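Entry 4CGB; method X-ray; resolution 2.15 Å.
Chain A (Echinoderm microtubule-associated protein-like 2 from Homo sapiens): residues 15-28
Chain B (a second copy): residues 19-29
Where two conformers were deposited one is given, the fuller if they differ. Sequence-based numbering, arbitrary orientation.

Chain A 15-28: QRLQLQEDELAVLK
Chain B, residues 19-29: LQEDELAVLKA

Both stretches are continuous α-helix, each extending beyond its ends here. Phi/psi values cluster near -65/-40, and i to i-4 amide bonds such as Leu A24 N to Gln A20 O (2.9 Å) and Lys B28 N to Leu B24 O (2.9 Å) repeat along them. The helices run in the same direction, their axes inclined by 24° (signed crossing angle +24°) and 10.5 Å apart at closest approach. Register is set by three separations: Gln A20 CA to Glu B21 CA, 7.2 Å; Leu A24 CA to Leu B24 CA, 7.1 Å; and Leu A27 CA to Lys B28 CA, 6.6 Å. Together the stretches bury 512 Å².

Leucines make the apolar centre. The CA-to-CB bond of Leu B24 (chi1 m, chi2 t) points toward chain A, and the residue places CD1 3.8 Å from Gln A20 CB and CD2 4.2 Å from Leu A24 CB. The CA-to-CB bond of Leu A24 (t, p) is sideways to chain B. That of Leu A27, with chi1 at -98° between wells and chi2 p, points toward chain B; Leu A27 CD2 lies 4.2 Å from Leu B24 CD2 and 4.1 Å from Leu B27 CB (Leu B27 is m, t).

Gln A20 (m, t, chi3 -5°) brings polar chemistry into this buried layer: its NE2 donates a weak hydrogen bond to Glu B21 OE2 (3.4 Å, 155°), while its OE1 makes a close packing contact with Gln B20 CB at 3.3 Å. Glu B21 starts sideways, but chi1 -133° and chi2 149° carry its carboxylate nearer chain A. There Arg A16 (m, t, p, chi4 -168°) forms a salt bridge, NH2 to OE1 of Glu B21 at 3.0 Å, with OE1 at the guanidinium edge, near its plane. A water O donates to both Arg A16 O (3.2 Å) and Glu B21 OE2 (3.0 Å), bridging a chain A backbone carbonyl to the chain B carboxylate.

A second salt bridge pairs opposite charges further along: Lys B28 (t, t, m, t) starts sideways, but its end comes nearer chain A, and NZ donates to OE1 of Glu A23 (m, m, chi3 -31°) at 2.6 Å.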

# COMPACT_ATOMS: atom_id res chain seq x y z
N GLN A 15 14.93 -7.53 8.30
CA GLN A 15 13.91 -8.59 8.24
C GLN A 15 12.49 -8.01 8.25
O GLN A 15 11.57 -8.58 7.64
CB GLN A 15 14.08 -9.55 9.42
CG GLN A 15 15.41 -10.28 9.44
CD GLN A 15 15.63 -11.11 8.21
OE1 GLN A 15 16.63 -10.95 7.50
NE2 GLN A 15 14.69 -12.01 7.92
N ARG A 16 12.32 -6.89 8.94
CA ARG A 16 11.03 -6.21 8.99
C ARG A 16 10.74 -5.46 7.70
O ARG A 16 9.60 -5.47 7.22
CB ARG A 16 10.98 -5.23 10.16
CG ARG A 16 10.73 -5.88 11.51
CD ARG A 16 10.76 -4.85 12.62
NE ARG A 16 9.62 -3.94 12.57
CZ ARG A 16 9.54 -2.82 13.28
NH1 ARG A 16 10.54 -2.46 14.08
NH2 ARG A 16 8.47 -2.04 13.18
N LEU A 17 11.76 -4.81 7.14
CA LEU A 17 11.58 -4.07 5.90
C LEU A 17 11.13 -4.98 4.76
O LEU A 17 10.26 -4.61 3.97
CB LEU A 17 12.85 -3.28 5.53
CG LEU A 17 12.76 -2.45 4.24
CD1 LEU A 17 11.50 -1.59 4.22
CD2 LEU A 17 13.99 -1.58 4.06
N GLN A 18 11.71 -6.18 4.68
CA GLN A 18 11.33 -7.12 3.63
C GLN A 18 9.91 -7.66 3.79
O GLN A 18 9.21 -7.85 2.80
CB GLN A 18 12.37 -8.25 3.46
CG GLN A 18 12.71 -9.01 4.73
CD GLN A 18 13.79 -10.07 4.52
OE1 GLN A 18 14.83 -9.82 3.89
NE2 GLN A 18 13.55 -11.27 5.06
N LEU A 19 9.47 -7.89 5.02
CA LEU A 19 8.08 -8.28 5.25
C LEU A 19 7.11 -7.17 4.85
O LEU A 19 6.04 -7.44 4.30
CB LEU A 19 7.85 -8.68 6.71
CG LEU A 19 8.56 -9.96 7.18
CD1 LEU A 19 8.13 -10.31 8.60
CD2 LEU A 19 8.26 -11.11 6.22
N GLN A 20 7.48 -5.92 5.12
CA GLN A 20 6.67 -4.78 4.70
C GLN A 20 6.64 -4.65 3.17
O GLN A 20 5.60 -4.32 2.60
CB GLN A 20 7.16 -3.49 5.34
CG GLN A 20 7.03 -3.49 6.84
CD GLN A 20 7.22 -2.10 7.43
OE1 GLN A 20 7.53 -1.15 6.71
NE2 GLN A 20 7.02 -1.98 8.74
N GLU A 21 7.78 -4.92 2.53
CA GLU A 21 7.85 -4.97 1.06
C GLU A 21 6.82 -5.95 0.52
O GLU A 21 6.16 -5.69 -0.48
CB GLU A 21 9.23 -5.45 0.61
CG GLU A 21 10.17 -4.37 0.11
CD GLU A 21 11.49 -4.94 -0.40
OE1 GLU A 21 11.45 -5.84 -1.28
OE2 GLU A 21 12.55 -4.50 0.07
N ASP A 22 6.70 -7.09 1.19
CA ASP A 22 5.82 -8.14 0.71
C ASP A 22 4.34 -7.76 0.88
O ASP A 22 3.52 -8.02 -0.00
CB ASP A 22 6.17 -9.46 1.39
CG ASP A 22 7.63 -9.87 1.16
OD1 ASP A 22 8.17 -9.60 0.06
OD2 ASP A 22 8.24 -10.46 2.08
N GLU A 23 4.03 -7.14 2.02
CA GLU A 23 2.71 -6.58 2.26
C GLU A 23 2.33 -5.58 1.18
O GLU A 23 1.25 -5.67 0.60
CB GLU A 23 2.67 -5.89 3.62
CG GLU A 23 2.91 -6.81 4.80
CD GLU A 23 1.76 -7.75 5.04
OE1 GLU A 23 0.61 -7.37 4.73
OE2 GLU A 23 2.00 -8.88 5.52
N LEU A 24 3.22 -4.64 0.89
CA LEU A 24 2.95 -3.62 -0.11
C LEU A 24 2.73 -4.23 -1.49
O LEU A 24 1.91 -3.75 -2.26
CB LEU A 24 4.06 -2.56 -0.15
CG LEU A 24 3.88 -1.34 -1.04
CD1 LEU A 24 2.45 -0.82 -1.01
CD2 LEU A 24 4.83 -0.24 -0.62
N ALA A 25 3.46 -5.31 -1.79
CA ALA A 25 3.32 -6.01 -3.06
C ALA A 25 1.93 -6.60 -3.27
O ALA A 25 1.38 -6.52 -4.36
CB ALA A 25 4.38 -7.11 -3.18
N VAL A 26 1.37 -7.19 -2.21
CA VAL A 26 0.02 -7.75 -2.26
C VAL A 26 -0.99 -6.63 -2.47
O VAL A 26 -1.90 -6.74 -3.31
CB VAL A 26 -0.31 -8.52 -0.97
CG1 VAL A 26 -1.82 -8.72 -0.81
CG2 VAL A 26 0.41 -9.86 -0.95
N LEU A 27 -0.83 -5.55 -1.71
CA LEU A 27 -1.69 -4.38 -1.83
C LEU A 27 -1.66 -3.79 -3.24
O LEU A 27 -2.69 -3.52 -3.83
CB LEU A 27 -1.29 -3.33 -0.79
CG LEU A 27 -2.12 -3.27 0.50
CD1 LEU A 27 -2.57 -4.66 0.95
CD2 LEU A 27 -1.36 -2.57 1.62
N LYS A 28 -0.44 -3.62 -3.78
CA LYS A 28 -0.27 -3.05 -5.11
C LYS A 28 -0.90 -3.90 -6.21
O LYS A 28 -1.47 -3.38 -7.18
CB LYS A 28 1.22 -2.85 -5.40
CG LYS A 28 1.59 -2.80 -6.87
CD LYS A 28 3.09 -2.69 -7.04
CE LYS A 28 3.64 -1.48 -6.31
NZ LYS A 28 4.65 -0.76 -7.14
N LEU B 19 5.85 3.69 11.52
CA LEU B 19 4.86 4.50 10.81
C LEU B 19 4.44 3.84 9.50
O LEU B 19 3.27 3.92 9.11
CB LEU B 19 5.39 5.91 10.57
CG LEU B 19 5.52 6.65 11.91
CD1 LEU B 19 6.37 7.90 11.77
CD2 LEU B 19 4.13 6.98 12.46
N GLN B 20 5.39 3.18 8.85
CA GLN B 20 5.09 2.43 7.64
C GLN B 20 4.14 1.29 7.96
O GLN B 20 3.23 1.00 7.18
CB GLN B 20 6.39 1.89 7.02
CG GLN B 20 7.05 2.86 6.08
CD GLN B 20 6.26 3.03 4.80
OE1 GLN B 20 5.59 4.04 4.60
NE2 GLN B 20 6.34 2.04 3.92
N GLU B 21 4.35 0.67 9.11
CA GLU B 21 3.52 -0.44 9.56
C GLU B 21 2.08 0.01 9.79
O GLU B 21 1.13 -0.69 9.43
CB GLU B 21 4.08 -1.02 10.85
CG GLU B 21 4.18 -2.53 10.87
CD GLU B 21 5.34 -3.01 11.71
OE1 GLU B 21 5.57 -2.44 12.80
OE2 GLU B 21 6.04 -3.95 11.27
N ASP B 22 1.92 1.17 10.41
CA ASP B 22 0.61 1.76 10.64
C ASP B 22 -0.09 2.01 9.31
O ASP B 22 -1.27 1.65 9.14
CB ASP B 22 0.74 3.08 11.39
CG ASP B 22 0.93 2.89 12.88
OD1 ASP B 22 1.18 1.74 13.30
OD2 ASP B 22 0.84 3.89 13.63
N GLU B 23 0.62 2.64 8.38
CA GLU B 23 0.08 2.97 7.07
C GLU B 23 -0.36 1.72 6.31
O GLU B 23 -1.41 1.70 5.69
CB GLU B 23 1.09 3.75 6.23
CG GLU B 23 1.51 5.12 6.80
CD GLU B 23 0.59 6.26 6.39
OE1 GLU B 23 -0.29 6.06 5.53
OE2 GLU B 23 0.74 7.37 6.95
N LEU B 24 0.46 0.67 6.35
CA LEU B 24 0.12 -0.56 5.66
C LEU B 24 -1.13 -1.20 6.24
O LEU B 24 -1.98 -1.67 5.50
CB LEU B 24 1.29 -1.54 5.66
CG LEU B 24 2.48 -1.05 4.85
CD1 LEU B 24 3.77 -1.73 5.33
CD2 LEU B 24 2.25 -1.30 3.37
N ALA B 25 -1.24 -1.22 7.57
CA ALA B 25 -2.42 -1.78 8.21
C ALA B 25 -3.69 -1.06 7.73
O ALA B 25 -4.69 -1.70 7.40
CB ALA B 25 -2.31 -1.70 9.72
N VAL B 26 -3.62 0.26 7.67
CA VAL B 26 -4.76 1.09 7.29
C VAL B 26 -5.13 0.92 5.82
O VAL B 26 -6.30 0.79 5.47
CB VAL B 26 -4.49 2.58 7.63
CG1 VAL B 26 -5.41 3.49 6.85
CG2 VAL B 26 -4.64 2.83 9.13
N LEU B 27 -4.11 0.90 4.95
CA LEU B 27 -4.31 0.75 3.51
C LEU B 27 -4.87 -0.62 3.14
O LEU B 27 -5.69 -0.74 2.24
CB LEU B 27 -2.99 1.00 2.78
CG LEU B 27 -2.58 2.48 2.76
CD1 LEU B 27 -1.19 2.63 2.20
CD2 LEU B 27 -3.58 3.31 1.97
N LYS B 28 -4.42 -1.65 3.86
CA LYS B 28 -4.93 -3.00 3.70
C LYS B 28 -6.41 -3.12 4.06
O LYS B 28 -7.19 -3.74 3.33
CB LYS B 28 -4.09 -3.97 4.54
CG LYS B 28 -4.67 -5.37 4.67
CD LYS B 28 -3.80 -6.22 5.58
CE LYS B 28 -2.36 -6.29 5.07
NZ LYS B 28 -1.39 -6.60 6.16
N ALA B 29 -6.81 -2.54 5.20
CA ALA B 29 -8.23 -2.51 5.56
C ALA B 29 -9.03 -1.69 4.56
O ALA B 29 -10.17 -2.03 4.23
CB ALA B 29 -8.43 -1.97 6.98
O HOH W 1 7.20 -5.88 9.33